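Local coordinates for protein platelet aggregation factor Sm-hPAF (Streptococcus mitis, PDB 4GWI) that binds fucosylated Lewis glycans through this F-type lectin domain of lectinolysin, a toxin thought to form pores in cholesterol-containing host membranes, at residues A[11-19]-A[30-38]; A[68-76]-A[107-115]. The protein carries 2 engineered substitutions. One frame throughout, in Å; residues are numbered along the deposited sequence.

In the fold
Two ways of holding a beta-sandwich lectin together appear side by side here. Interaction 1 ties the loop stretch leading into edge strand 17-20 to a calcium-binding loop; it is partly buried, with V33 and A13 inside and R14 at the surface, and two backbone-directed hydrogen bonds converge on one carbonyl. Interaction 2 is regular antiparallel pairing of strands 64-74 and 112-117 in the other sheet, with apolar residues on one face and a lysine-glutamate network on the other. Their centres lie about 14 Å apart, and V37 packs against Y73 where they touch. Strand 138-145 meets both, and its residues A139 and E140 share the calcium with the 30-38 loop.

Interaction 1: A[11-19]-A[30-38]. Unlike the reference sequence in segment 30-38: T30 (reference Ala). With CA (calcium ion), chain F; MG (magnesium ion), chain E.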
loop_
_atom_site.group_PDB
_atom_site.type_symbol
_atom_site.label_atom_id
_atom_site.label_comp_id
_atom_site.label_asym_id
_atom_site.label_seq_id
_atom_site.Cartn_x
_atom_site.Cartn_y
_atom_site.Cartn_z
ATOM N N ASN A 11 9.143 10.812 1.108
ATOM C CA ASN A 11 8.541 9.474 0.933
ATOM C C ASN A 11 9.615 8.442 0.964
ATOM O O ASN A 11 10.358 8.163 -0.010
ATOM C CB ASN A 11 7.745 9.476 -0.402
ATOM C CG ASN A 11 7.360 8.041 -0.790
ATOM O OD1 ASN A 11 7.246 7.148 0.074
ATOM N ND2 ASN A 11 7.154 7.795 -2.060
ATOM N N ILE A 12 9.721 7.717 2.123
ATOM C CA ILE A 12 10.801 6.721 2.280
ATOM C C ILE A 12 10.490 5.361 1.623
ATOM O O ILE A 12 11.346 4.476 1.576
ATOM C CB ILE A 12 11.175 6.456 3.767
ATOM C CG1 ILE A 12 9.967 6.053 4.606
ATOM C CG2 ILE A 12 11.664 7.790 4.371
ATOM C CD1 ILE A 12 10.355 5.395 5.970
ATOM N N ALA A 13 9.278 5.215 1.034
ATOM C CA ALA A 13 9.018 3.954 0.313
ATOM C C ALA A 13 9.518 3.975 -1.150
ATOM O O ALA A 13 9.677 2.967 -1.752
ATOM C CB ALA A 13 7.485 3.709 0.274
ATOM N N ARG A 14 9.758 5.186 -1.704
ATOM C CA ARG A 14 10.185 5.256 -3.095
ATOM C C ARG A 14 11.376 4.481 -3.392
ATOM O O ARG A 14 12.444 4.584 -2.717
ATOM C CB ARG A 14 10.439 6.765 -3.339
ATOM C CG ARG A 14 11.221 6.971 -4.592
ATOM C CD ARG A 14 10.109 6.961 -5.570
ATOM N NE ARG A 14 10.697 7.391 -6.866
ATOM C CZ ARG A 14 11.279 6.559 -7.735
ATOM N NH1 ARG A 14 11.827 7.080 -8.844
ATOM N NH2 ARG A 14 11.324 5.205 -7.521
ATOM N N GLY A 15 11.264 3.618 -4.389
ATOM C CA GLY A 15 12.375 2.844 -4.869
ATOM C C GLY A 15 12.836 1.701 -4.005
ATOM O O GLY A 15 13.846 1.038 -4.308
ATOM N N LYS A 16 12.033 1.407 -2.955
ATOM C CA LYS A 16 12.382 0.253 -2.108
ATOM C C LYS A 16 11.908 -1.093 -2.678
ATOM O O LYS A 16 11.162 -1.111 -3.663
ATOM C CB LYS A 16 11.715 0.502 -0.749
ATOM C CG LYS A 16 12.197 1.721 0.068
ATOM C CD LYS A 16 13.647 1.443 0.522
ATOM C CE LYS A 16 14.128 2.578 1.415
ATOM N NZ LYS A 16 14.127 3.926 0.818
ATOM N N GLN A 17 12.400 -2.208 -2.105
ATOM C CA GLN A 17 11.992 -3.505 -2.572
ATOM C C GLN A 17 10.524 -3.747 -2.250
ATOM O O GLN A 17 10.060 -3.452 -1.131
ATOM C CB GLN A 17 12.832 -4.519 -1.829
ATOM C CG GLN A 17 12.621 -5.922 -2.401
ATOM C CD GLN A 17 13.491 -6.905 -1.562
ATOM O OE1 GLN A 17 13.559 -6.772 -0.280
ATOM N NE2 GLN A 17 13.979 -7.932 -2.195
ATOM N N ALA A 18 9.752 -4.190 -3.185
ATOM C CA ALA A 18 8.284 -4.424 -3.000
ATOM C C ALA A 18 8.036 -5.787 -3.526
ATOM O O ALA A 18 8.695 -6.353 -4.437
ATOM C CB ALA A 18 7.410 -3.348 -3.723
ATOM N N SER A 19 6.961 -6.338 -2.987
ATOM C CA SER A 19 6.535 -7.715 -3.411
ATOM C C SER A 19 5.018 -7.801 -3.196
ATOM O O SER A 19 4.394 -6.968 -2.568
ATOM C CB SER A 19 7.229 -8.855 -2.633
ATOM O OG SER A 19 6.943 -8.744 -1.270
ATOM N N THR A 30 6.539 -3.355 -7.939
ATOM C CA THR A 30 7.390 -2.129 -7.825
ATOM C C THR A 30 6.678 -0.924 -8.450
ATOM O O THR A 30 7.082 0.209 -8.151
ATOM C CB THR A 30 8.743 -2.318 -8.475
ATOM O OG1 THR A 30 8.580 -2.904 -9.780
ATOM C CG2 THR A 30 9.564 -3.259 -7.698
ATOM N N ARG A 31 5.562 -1.128 -9.161
ATOM C CA ARG A 31 4.834 0.087 -9.672
ATOM C C ARG A 31 4.233 0.933 -8.597
ATOM O O ARG A 31 3.868 2.120 -8.801
ATOM C CB ARG A 31 3.751 -0.373 -10.635
ATOM C CG ARG A 31 4.360 -0.930 -11.920
ATOM C CD ARG A 31 3.208 -1.488 -12.766
ATOM N NE ARG A 31 3.825 -1.992 -14.042
ATOM C CZ ARG A 31 3.049 -2.321 -15.094
ATOM N NH1 ARG A 31 3.658 -2.693 -16.275
ATOM N NH2 ARG A 31 1.701 -2.311 -15.020
ATOM N N ALA A 32 4.044 0.403 -7.357
ATOM C CA ALA A 32 3.467 1.237 -6.306
ATOM C C ALA A 32 4.530 2.022 -5.528
ATOM O O ALA A 32 4.162 2.811 -4.676
ATOM C CB ALA A 32 2.641 0.309 -5.282
ATOM N N VAL A 33 5.801 1.801 -5.895
ATOM C CA VAL A 33 6.866 2.628 -5.264
ATOM C C VAL A 33 7.793 3.256 -6.329
ATOM O O VAL A 33 8.962 3.591 -6.074
ATOM C CB VAL A 33 7.696 1.818 -4.193
ATOM C CG1 VAL A 33 6.748 1.525 -2.998
ATOM C CG2 VAL A 33 8.309 0.567 -4.834
ATOM N N ASP A 34 7.186 3.534 -7.488
ATOM C CA ASP A 34 8.010 4.078 -8.570
ATOM C C ASP A 34 7.941 5.595 -8.626
ATOM O O ASP A 34 8.519 6.150 -9.631
ATOM C CB ASP A 34 7.582 3.450 -9.936
ATOM C CG ASP A 34 6.168 3.833 -10.342
ATOM O OD1 ASP A 34 5.423 4.490 -9.648
ATOM O OD2 ASP A 34 5.816 3.421 -11.507
ATOM N N GLY A 35 7.307 6.283 -7.689
ATOM C CA GLY A 35 7.308 7.739 -7.674
ATOM C C GLY A 35 6.344 8.303 -8.643
ATOM O O GLY A 35 6.433 9.539 -8.965
ATOM N N ASN A 36 5.306 7.556 -9.047
ATOM C CA ASN A 36 4.298 8.044 -9.988
ATOM C C ASN A 36 2.940 7.646 -9.510
ATOM O O ASN A 36 2.625 6.386 -9.478
ATOM C CB ASN A 36 4.618 7.382 -11.348
ATOM C CG ASN A 36 3.700 7.919 -12.455
ATOM O OD1 ASN A 36 2.714 8.594 -12.194
ATOM N ND2 ASN A 36 4.052 7.510 -13.715
ATOM N N VAL A 37 2.103 8.584 -9.092
ATOM C CA VAL A 37 0.758 8.282 -8.586
ATOM C C VAL A 37 -0.340 8.133 -9.662
ATOM O O VAL A 37 -1.499 7.969 -9.336
ATOM C CB VAL A 37 0.288 9.285 -7.519
ATOM C CG1 VAL A 37 1.327 9.344 -6.391
ATOM C CG2 VAL A 37 0.089 10.731 -8.173
ATOM N N ASP A 38 0.074 8.269 -10.942
ATOM C CA ASP A 38 -0.924 8.115 -12.046
ATOM C C ASP A 38 -1.738 6.854 -11.890
ATOM O O ASP A 38 -1.157 5.762 -11.843
ATOM C CB ASP A 38 -0.160 8.114 -13.403
ATOM C CG ASP A 38 -1.093 8.246 -14.582
ATOM O OD1 ASP A 38 -0.601 8.799 -15.626
ATOM O OD2 ASP A 38 -2.234 7.793 -14.560
HETATM CA CA CA F . 3.000 4.136 -9.272
HETATM MG MG MG E . 13.471 -7.662 1.930
HETATM O O HOH W 1 13.453 -8.818 3.851
HETATM O O HOH W 2 11.683 -8.070 1.617
HETATM O O HOH W 3 14.104 -9.500 0.997
#
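V33 turns its side chain into the curve of segment 11-19 and is the main apolar plug of the contact. Its two methyls go different ways: CG1 lies 4.0 Å from A13 CB, while CG2 reaches in the other direction to the methyl of A18, with CB 4.2 Å away. The V33 carbonyl faces the 13-16 turn and is gripped twice. G15 N donates to V33 O at 2.9 Å in a nearly straight bond (162°), and R14 NH2 adds a longer one of 3.2 Å, bent to 138°, arriving on a lone pair but tilted from the guanidinium plane.

R14 gets there by a bend at chi2 (85°), which folds the chain back over the 33-35 backbone. Its guanidinium then lies flat above the D34 carbonyl, D34 O standing 3.4 Å from CZ under the centre of the group, and NE passes close to CA of G35, where there is no side chain to obstruct it. The type II turn from A13 to K16 is in this way bonded to the middle of a calcium-binding loop of the kind found in F-type lectins. The calcium ion takes R31 O, D34 OD1 (2.5 Å) and N36 O from this loop, with S45, A139 and E140 completing the site.

D34 leaves its backbone away from segment 11-19 and carries OD1 to the metal, while its carbonyl oxygen lies under R14. On the far side of segment 11-19, the extended Q17 side chain carries OE1 to a magnesium ion at 2.4 Å, which D60 and three waters also bind.

Interaction 2: A[68-76]-A[107-115]; sequences GKVKLYNRG and LNGKAELEV. With FUC (alpha-L-fucopyranose), chain B.
V70 pairs with V115 and L72 with L113 through reciprocal backbone hydrogen bonds, the shortest from V115 N to V70 O at 2.7 Å. N74 N continues the ladder to A111 O (2.9 Å), and a water bridges N74 O and A111 O beside it.

Apolar contact follows the V70-L72 face, where V115 and L113 lie next to their partners; V141, F87 and F104 cover this side. Farther along, L107 CD2 rests 3.8 Å from CB of N74, whose amide also donates to A81 O.

Charges occupy the face of K71 and Y73. With every torsion near 180°, K69 stretches out to bring NZ within 3.1 Å of E114 OE2, a weak hydrogen bond within a salt bridge. K71, equally extended, runs alongside E114 and crosses E112, its NZ 3.2 Å from E112 OE2; its link to E114 is long. The Y73 ring lies beside the E112 carboxylate, their planes 67° apart, while Y73 OH bonds E142.

Beyond the strand, R75 presents the guanidinium edge to fucose, NH1 to O4 (2.9 Å) and NH2 to O5 (2.8 Å), with D77 pairing to NE: the fucose pocket of an F-type lectin beta-sandwich.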
loop_
_atom_site.group_PDB
_atom_site.type_symbol
_atom_site.label_atom_id
_atom_site.label_comp_id
_atom_site.label_asym_id
_atom_site.label_seq_id
_atom_site.Cartn_x
_atom_site.Cartn_y
_atom_site.Cartn_z
ATOM N N GLY A 68 4.935 7.375 10.655
ATOM C CA GLY A 68 3.828 8.147 11.062
ATOM C C GLY A 68 2.623 8.234 10.101
ATOM O O GLY A 68 1.493 8.544 10.540
ATOM N N LYS A 69 2.929 7.988 8.804
ATOM C CA LYS A 69 1.824 8.112 7.809
ATOM C C LYS A 69 2.085 7.173 6.657
ATOM O O LYS A 69 3.244 7.051 6.195
ATOM C CB LYS A 69 1.676 9.579 7.282
ATOM C CG LYS A 69 0.504 9.772 6.285
ATOM C CD LYS A 69 0.632 11.257 5.822
ATOM C CE LYS A 69 -0.402 11.734 4.867
ATOM N NZ LYS A 69 -0.025 13.185 4.640
ATOM N N VAL A 70 1.023 6.526 6.242
ATOM C CA VAL A 70 1.092 5.701 4.985
ATOM C C VAL A 70 -0.057 6.231 4.111
ATOM O O VAL A 70 -1.169 6.376 4.546
ATOM C CB VAL A 70 0.825 4.216 5.282
ATOM C CG1 VAL A 70 0.744 3.380 3.941
ATOM C CG2 VAL A 70 2.002 3.677 6.161
ATOM N N LYS A 71 0.282 6.578 2.827
ATOM C CA LYS A 71 -0.760 7.138 1.936
ATOM C C LYS A 71 -0.936 6.146 0.766
ATOM O O LYS A 71 0.062 5.770 0.180
ATOM C CB LYS A 71 -0.270 8.485 1.366
ATOM C CG LYS A 71 -1.405 9.211 0.709
ATOM C CD LYS A 71 -1.014 10.729 0.609
ATOM C CE LYS A 71 -2.117 11.371 -0.246
ATOM N NZ LYS A 71 -1.574 12.741 -0.583
ATOM N N LEU A 72 -2.162 5.728 0.551
ATOM C CA LEU A 72 -2.443 4.749 -0.522
ATOM C C LEU A 72 -3.112 5.622 -1.647
ATOM O O LEU A 72 -4.039 6.375 -1.403
ATOM C CB LEU A 72 -3.500 3.728 -0.106
ATOM C CG LEU A 72 -3.117 2.873 1.125
ATOM C CD1 LEU A 72 -4.120 1.725 1.156
ATOM C CD2 LEU A 72 -1.691 2.336 1.206
ATOM N N TYR A 73 -2.738 5.286 -2.865
ATOM C CA TYR A 73 -3.404 5.892 -4.055
ATOM C C TYR A 73 -4.006 4.784 -4.836
ATOM O O TYR A 73 -3.306 3.826 -5.231
ATOM C CB TYR A 73 -2.371 6.612 -4.915
ATOM C CG TYR A 73 -1.698 7.797 -4.254
ATOM C CD1 TYR A 73 -2.066 9.081 -4.653
ATOM C CD2 TYR A 73 -0.717 7.637 -3.248
ATOM C CE1 TYR A 73 -1.441 10.165 -4.070
ATOM C CE2 TYR A 73 -0.105 8.741 -2.645
ATOM C CZ TYR A 73 -0.497 9.990 -3.086
ATOM O OH TYR A 73 0.143 11.086 -2.571
ATOM N N ASN A 74 -5.322 4.845 -5.029
ATOM C CA ASN A 74 -6.073 3.769 -5.657
ATOM C C ASN A 74 -5.952 3.766 -7.176
ATOM O O ASN A 74 -5.617 4.797 -7.748
ATOM C CB ASN A 74 -7.578 3.892 -5.248
ATOM C CG ASN A 74 -8.326 2.596 -5.382
ATOM O OD1 ASN A 74 -7.808 1.550 -5.783
ATOM N ND2 ASN A 74 -9.647 2.684 -5.099
ATOM N N ARG A 75 -6.250 2.615 -7.796
ATOM C CA ARG A 75 -6.478 2.621 -9.261
ATOM C C ARG A 75 -7.693 3.484 -9.572
ATOM O O ARG A 75 -8.670 3.461 -8.824
ATOM C CB ARG A 75 -6.703 1.190 -9.662
ATOM C CG ARG A 75 -6.870 1.094 -11.184
ATOM C CD ARG A 75 -7.066 -0.363 -11.579
ATOM N NE ARG A 75 -7.320 -0.425 -13.047
ATOM C CZ ARG A 75 -7.542 -1.556 -13.737
ATOM N NH1 ARG A 75 -7.510 -2.787 -13.153
ATOM N NH2 ARG A 75 -7.763 -1.424 -15.078
ATOM N N GLY A 76 -7.600 4.148 -10.721
ATOM C CA GLY A 76 -8.697 5.131 -11.110
ATOM C C GLY A 76 -9.488 4.809 -12.369
ATOM O O GLY A 76 -10.549 5.375 -12.554
ATOM N N LEU A 107 -12.587 3.468 0.436
ATOM C CA LEU A 107 -12.004 4.782 0.301
ATOM C C LEU A 107 -13.135 5.831 0.021
ATOM O O LEU A 107 -12.834 7.045 -0.119
ATOM C CB LEU A 107 -11.058 4.792 -0.899
ATOM C CG LEU A 107 -9.597 4.633 -0.507
ATOM C CD1 LEU A 107 -9.413 3.259 0.121
ATOM C CD2 LEU A 107 -8.659 4.819 -1.707
ATOM N N ASN A 108 -14.360 5.306 -0.198
ATOM C CA ASN A 108 -15.602 6.104 -0.479
ATOM C C ASN A 108 -15.525 6.865 -1.796
ATOM O O ASN A 108 -15.890 8.041 -1.854
ATOM C CB ASN A 108 -15.815 7.146 0.638
ATOM C CG ASN A 108 -16.335 6.536 1.930
ATOM O OD1 ASN A 108 -17.093 5.549 1.924
ATOM N ND2 ASN A 108 -15.943 7.133 3.052
ATOM N N GLY A 109 -14.977 6.242 -2.826
ATOM C CA GLY A 109 -14.682 6.953 -4.066
ATOM C C GLY A 109 -13.552 7.977 -4.062
ATOM O O GLY A 109 -13.261 8.504 -5.137
ATOM N N LYS A 110 -12.911 8.271 -2.903
ATOM C CA LYS A 110 -11.703 9.133 -2.959
ATOM C C LYS A 110 -10.522 8.451 -3.668
ATOM O O LYS A 110 -10.382 7.234 -3.617
ATOM C CB LYS A 110 -11.267 9.578 -1.555
ATOM C CG LYS A 110 -12.414 10.368 -0.887
ATOM C CD LYS A 110 -11.924 11.237 0.272
ATOM C CE LYS A 110 -13.096 11.883 1.004
ATOM N NZ LYS A 110 -13.838 12.824 0.113
ATOM N N ALA A 111 -9.687 9.233 -4.271
ATOM C CA ALA A 111 -8.531 8.714 -5.054
ATOM C C ALA A 111 -7.439 8.238 -4.061
ATOM O O ALA A 111 -6.543 7.450 -4.471
ATOM C CB ALA A 111 -7.927 9.794 -5.905
ATOM N N GLU A 112 -7.456 8.754 -2.822
ATOM C CA GLU A 112 -6.319 8.450 -1.942
ATOM C C GLU A 112 -6.868 8.212 -0.537
ATOM O O GLU A 112 -8.000 8.594 -0.179
ATOM C CB GLU A 112 -5.309 9.536 -1.930
ATOM C CG GLU A 112 -5.888 10.842 -1.516
ATOM C CD GLU A 112 -4.942 12.022 -1.790
ATOM O OE1 GLU A 112 -4.455 12.170 -2.955
ATOM O OE2 GLU A 112 -4.724 12.796 -0.809
ATOM N N LEU A 113 -6.058 7.523 0.282
ATOM C CA LEU A 113 -6.400 7.289 1.737
ATOM C C LEU A 113 -5.161 7.635 2.500
ATOM O O LEU A 113 -4.052 7.113 2.236
ATOM C CB LEU A 113 -6.800 5.823 1.995
ATOM C CG LEU A 113 -6.920 5.491 3.504
ATOM C CD1 LEU A 113 -8.059 6.306 4.125
ATOM C CD2 LEU A 113 -7.115 3.957 3.671
ATOM N N GLU A 114 -5.262 8.498 3.519
ATOM C CA GLU A 114 -4.122 8.763 4.380
ATOM C C GLU A 114 -4.317 8.015 5.708
ATOM O O GLU A 114 -5.388 8.139 6.385
ATOM C CB GLU A 114 -4.052 10.278 4.775
ATOM C CG GLU A 114 -3.614 11.120 3.531
ATOM C CD GLU A 114 -3.423 12.600 3.832
ATOM O OE1 GLU A 114 -3.958 13.095 4.839
ATOM O OE2 GLU A 114 -2.725 13.243 3.029
ATOM N N VAL A 115 -3.332 7.171 6.021
ATOM C CA VAL A 115 -3.449 6.339 7.272
ATOM C C VAL A 115 -2.381 6.853 8.212
ATOM O O VAL A 115 -1.189 6.960 7.897
ATOM C CB VAL A 115 -3.141 4.888 6.886
ATOM C CG1 VAL A 115 -3.351 4.028 8.170
ATOM C CG2 VAL A 115 -4.042 4.383 5.768
HETATM C C1 FUC B . -9.759 -3.871 -16.647
HETATM C C2 FUC B . -10.389 -4.805 -15.631
HETATM C C3 FUC B . -9.747 -6.158 -15.667
HETATM C C4 FUC B . -8.270 -5.984 -15.380
HETATM C C5 FUC B . -7.726 -5.042 -16.432
HETATM C C6 FUC B . -6.240 -4.814 -16.273
HETATM O O2 FUC B . -11.772 -4.929 -15.919
HETATM O O3 FUC B . -10.333 -6.951 -14.717
HETATM O O4 FUC B . -8.125 -5.470 -14.083
HETATM O O5 FUC B . -8.381 -3.807 -16.397
HETATM O O HOH W 4 -5.537 7.460 -7.099
HETATM O O HOH W 5 -11.192 5.186 -4.853
#